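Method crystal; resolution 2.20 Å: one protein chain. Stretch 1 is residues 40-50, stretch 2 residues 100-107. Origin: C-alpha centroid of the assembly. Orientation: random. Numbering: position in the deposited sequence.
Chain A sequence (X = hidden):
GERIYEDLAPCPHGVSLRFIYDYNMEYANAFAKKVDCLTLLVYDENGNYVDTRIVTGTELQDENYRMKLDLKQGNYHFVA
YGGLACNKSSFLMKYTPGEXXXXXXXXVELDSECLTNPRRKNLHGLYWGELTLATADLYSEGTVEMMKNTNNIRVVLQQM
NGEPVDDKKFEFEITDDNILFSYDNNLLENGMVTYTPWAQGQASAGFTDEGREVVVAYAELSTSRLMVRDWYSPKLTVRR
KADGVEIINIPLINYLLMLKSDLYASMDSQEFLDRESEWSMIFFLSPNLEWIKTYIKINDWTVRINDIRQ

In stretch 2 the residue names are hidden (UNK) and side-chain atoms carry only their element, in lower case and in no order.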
# COMPACT_ATOMS: atom_id res chain seq x y z
N LEU A 40 -6.81 17.32 2.40
CA LEU A 40 -5.95 18.23 1.63
C LEU A 40 -5.37 19.30 2.58
O LEU A 40 -6.11 20.00 3.26
CB LEU A 40 -6.75 18.85 0.46
CG LEU A 40 -6.03 19.75 -0.57
CD1 LEU A 40 -5.80 21.17 -0.02
CD2 LEU A 40 -4.77 19.11 -1.16
N LEU A 41 -4.04 19.39 2.63
CA LEU A 41 -3.32 20.33 3.49
C LEU A 41 -2.68 21.43 2.68
O LEU A 41 -2.11 21.16 1.62
CB LEU A 41 -2.25 19.60 4.32
CG LEU A 41 -2.75 18.46 5.19
CD1 LEU A 41 -1.69 17.45 5.36
CD2 LEU A 41 -3.23 18.95 6.52
N VAL A 42 -2.79 22.68 3.17
CA VAL A 42 -2.28 23.87 2.50
C VAL A 42 -1.13 24.42 3.32
O VAL A 42 -1.29 24.69 4.50
CB VAL A 42 -3.39 24.97 2.27
CG1 VAL A 42 -2.85 26.13 1.42
CG2 VAL A 42 -4.65 24.39 1.63
N TYR A 43 0.02 24.62 2.66
CA TYR A 43 1.21 25.22 3.24
C TYR A 43 1.64 26.41 2.37
O TYR A 43 1.42 26.40 1.16
CB TYR A 43 2.37 24.19 3.34
CG TYR A 43 2.05 23.02 4.24
CD1 TYR A 43 2.11 23.13 5.62
CD2 TYR A 43 1.65 21.79 3.71
CE1 TYR A 43 1.78 22.07 6.46
CE2 TYR A 43 1.33 20.71 4.54
CZ TYR A 43 1.41 20.85 5.91
OH TYR A 43 1.12 19.77 6.71
N ASP A 44 2.28 27.41 2.97
CA ASP A 44 2.79 28.53 2.18
C ASP A 44 4.16 28.14 1.56
O ASP A 44 4.63 27.01 1.74
CB ASP A 44 2.88 29.82 3.01
CG ASP A 44 3.76 29.78 4.25
OD1 ASP A 44 4.85 29.14 4.20
OD2 ASP A 44 3.41 30.46 5.24
N GLU A 45 4.80 29.08 0.85
CA GLU A 45 6.09 28.87 0.17
C GLU A 45 7.20 28.50 1.16
O GLU A 45 8.12 27.79 0.76
CB GLU A 45 6.47 30.14 -0.63
CG GLU A 45 7.56 29.92 -1.66
CD GLU A 45 7.80 31.06 -2.63
OE1 GLU A 45 7.92 32.22 -2.18
OE2 GLU A 45 7.94 30.77 -3.84
N ASN A 46 7.11 28.94 2.43
CA ASN A 46 8.11 28.64 3.47
C ASN A 46 7.82 27.33 4.21
O ASN A 46 8.59 26.94 5.08
CB ASN A 46 8.19 29.80 4.49
CG ASN A 46 8.69 31.10 3.92
OD1 ASN A 46 8.14 32.17 4.19
ND2 ASN A 46 9.75 31.05 3.12
N GLY A 47 6.71 26.69 3.87
CA GLY A 47 6.28 25.45 4.48
C GLY A 47 5.46 25.60 5.74
O GLY A 47 5.32 24.63 6.49
N ASN A 48 4.88 26.77 6.01
CA ASN A 48 4.06 26.95 7.22
C ASN A 48 2.61 26.62 6.95
O ASN A 48 2.06 27.01 5.91
CB ASN A 48 4.18 28.36 7.80
CG ASN A 48 5.60 28.77 8.08
OD1 ASN A 48 6.09 29.77 7.54
ND2 ASN A 48 6.31 27.98 8.90
N TYR A 49 1.98 25.91 7.90
CA TYR A 49 0.58 25.50 7.85
C TYR A 49 -0.32 26.69 7.54
O TYR A 49 -0.12 27.78 8.09
CB TYR A 49 0.14 24.83 9.18
CG TYR A 49 -1.31 24.41 9.19
CD1 TYR A 49 -1.72 23.20 8.63
CD2 TYR A 49 -2.30 25.26 9.69
CE1 TYR A 49 -3.06 22.83 8.60
CE2 TYR A 49 -3.65 24.91 9.64
CZ TYR A 49 -4.02 23.68 9.11
OH TYR A 49 -5.35 23.32 9.09
N VAL A 50 -1.33 26.48 6.65
CA VAL A 50 -2.29 27.52 6.26
C VAL A 50 -3.71 27.00 6.53
O VAL A 50 -4.48 27.70 7.19
CB VAL A 50 -2.09 27.97 4.76
CG1 VAL A 50 -3.22 28.89 4.28
CG2 VAL A 50 -0.73 28.62 4.53
N UNK A 100 6.52 22.03 15.45
CA UNK A 100 5.56 22.76 14.63
C UNK A 100 4.47 21.95 13.95
O UNK A 100 4.30 20.75 14.19
N UNK A 101 3.71 22.64 13.10
CA UNK A 101 2.62 22.05 12.32
C UNK A 101 2.90 22.24 10.82
O UNK A 101 2.02 21.98 9.99
o UNK A 101 1.28 24.07 12.69
c UNK A 101 1.26 22.63 12.75
c UNK A 101 0.85 22.14 14.14
N UNK A 102 4.13 22.62 10.50
CA UNK A 102 4.57 22.87 9.14
C UNK A 102 4.71 21.63 8.28
O UNK A 102 4.65 20.49 8.78
N UNK A 103 4.90 21.86 6.97
CA UNK A 103 5.06 20.81 5.95
C UNK A 103 5.98 19.67 6.41
O UNK A 103 5.58 18.51 6.34
c UNK A 103 5.18 19.43 3.14
c UNK A 103 6.03 20.44 3.57
c UNK A 103 5.57 18.53 2.15
o UNK A 103 7.22 17.83 0.55
c UNK A 103 7.64 19.72 1.90
c UNK A 103 6.80 18.69 1.53
c UNK A 103 7.25 20.60 2.91
c UNK A 103 5.59 21.43 4.64
N UNK A 104 7.16 20.00 6.94
CA UNK A 104 8.19 19.03 7.31
C UNK A 104 7.95 18.39 8.71
O UNK A 104 8.69 17.48 9.10
c UNK A 104 9.90 20.16 5.79
c UNK A 104 9.59 19.66 7.20
o UNK A 104 9.73 20.72 8.13
N UNK A 105 6.90 18.80 9.42
CA UNK A 105 6.58 18.27 10.76
C UNK A 105 5.52 17.16 10.71
O UNK A 105 5.26 16.50 11.72
o UNK A 105 6.90 21.68 11.69
c UNK A 105 7.21 20.48 11.87
c UNK A 105 6.14 19.41 11.69
o UNK A 105 8.38 20.12 12.12
N UNK A 106 4.93 16.93 9.56
CA UNK A 106 3.93 15.89 9.50
C UNK A 106 4.53 14.48 9.36
O UNK A 106 5.53 14.24 8.66
c UNK A 106 2.93 16.17 8.37
c UNK A 106 0.96 15.37 9.78
c UNK A 106 1.62 15.40 8.37
c UNK A 106 0.69 15.99 7.36
N UNK A 107 3.91 13.57 10.11
CA UNK A 107 4.09 12.15 10.15
C UNK A 107 2.73 11.49 10.12
O UNK A 107 1.77 12.06 10.65
c UNK A 107 4.86 11.72 11.40
c UNK A 107 7.09 11.62 12.56
n UNK A 107 8.35 11.97 12.60
c UNK A 107 6.31 12.15 11.39
o UNK A 107 6.58 10.91 13.44
O HOH W 1 3.00 17.52 5.31
O HOH W 2 8.22 23.08 7.23

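Position 100 has no side-chain atoms and lies out of reach of stretch 1. An ideal CB here would fall 2.7 Å from a side-chain oxygen of position 105, so the site has no room for one; the residue is Gly100.

Position 101 carries one carbon bearing one oxygen and one further carbon, the beta-branched pattern of threonine, and its CB points sideways. Its side-chain oxygen lies 3.8 Å from Tyr49 CB, and its backbone O reaches the edge of the Tyr43 ring, 3.5 Å from Tyr43 CE1; this is Thr101.

Position 102 again lacks side-chain atoms. Its CA approaches Gly47 O to 3.3 Å, and a modelled CB would come to 2.9 Å from Gly47 O, a clash. The absence of a side chain thus permits the close passage of the two backbones, and the residue is Gly102.

Position 103 has one carbon followed by a six-carbon ring bearing one oxygen. Its CB sits over the face of the Tyr43 ring, 3.9 Å from the ring centroid in a CH-pi contact, while the end of the side chain leads away. The two rings meet obliquely, with centroids 5.8 Å apart and planes at 55°; this is Tyr103.

At position 104 one carbon again carries an oxygen and a carbon. The side chain points away from stretch 1 and makes no contact with it; this is Thr104.

Position 105 shows two carbons, the second bearing two oxygens: a short carboxylate that does not touch stretch 1 but turns back on its own loop. This is Asp105, whose OD2 accepts a weak hydrogen bond from Gly102 N at 3.2 Å.

Position 106 has four carbons, forked at the second, and points toward stretch 1. One of its terminal carbons lies 3.4 Å from Leu41 CD1 and 3.9 Å from Tyr43 OH; this is Leu106, and that carbon is CD2.

Position 107 has three carbons, the third carrying one oxygen and one nitrogen, and is out of reach of stretch 1; the pattern is consistent with Gln107.

The contact combines one direct hydrogen bond with packing around Tyr43. Tyr103 N donates to Gly47 O over 2.8 Å at a nearly linear 165°, tying the loop to the turn. That turn, type I from Asp44 to Gly47, is braced by Asp44 OD1, which accepts from Asn48 N at 3.0 Å. Water 1 adds a bridge, its O donating to Tyr103 O at 2.9 Å and hydrogen-bonding Tyr43 OH at 3.2 Å. Leu41 and Leu106 extend the contact through buried apolar packing.

Stretch 2 100-107: GTGYTDLQ
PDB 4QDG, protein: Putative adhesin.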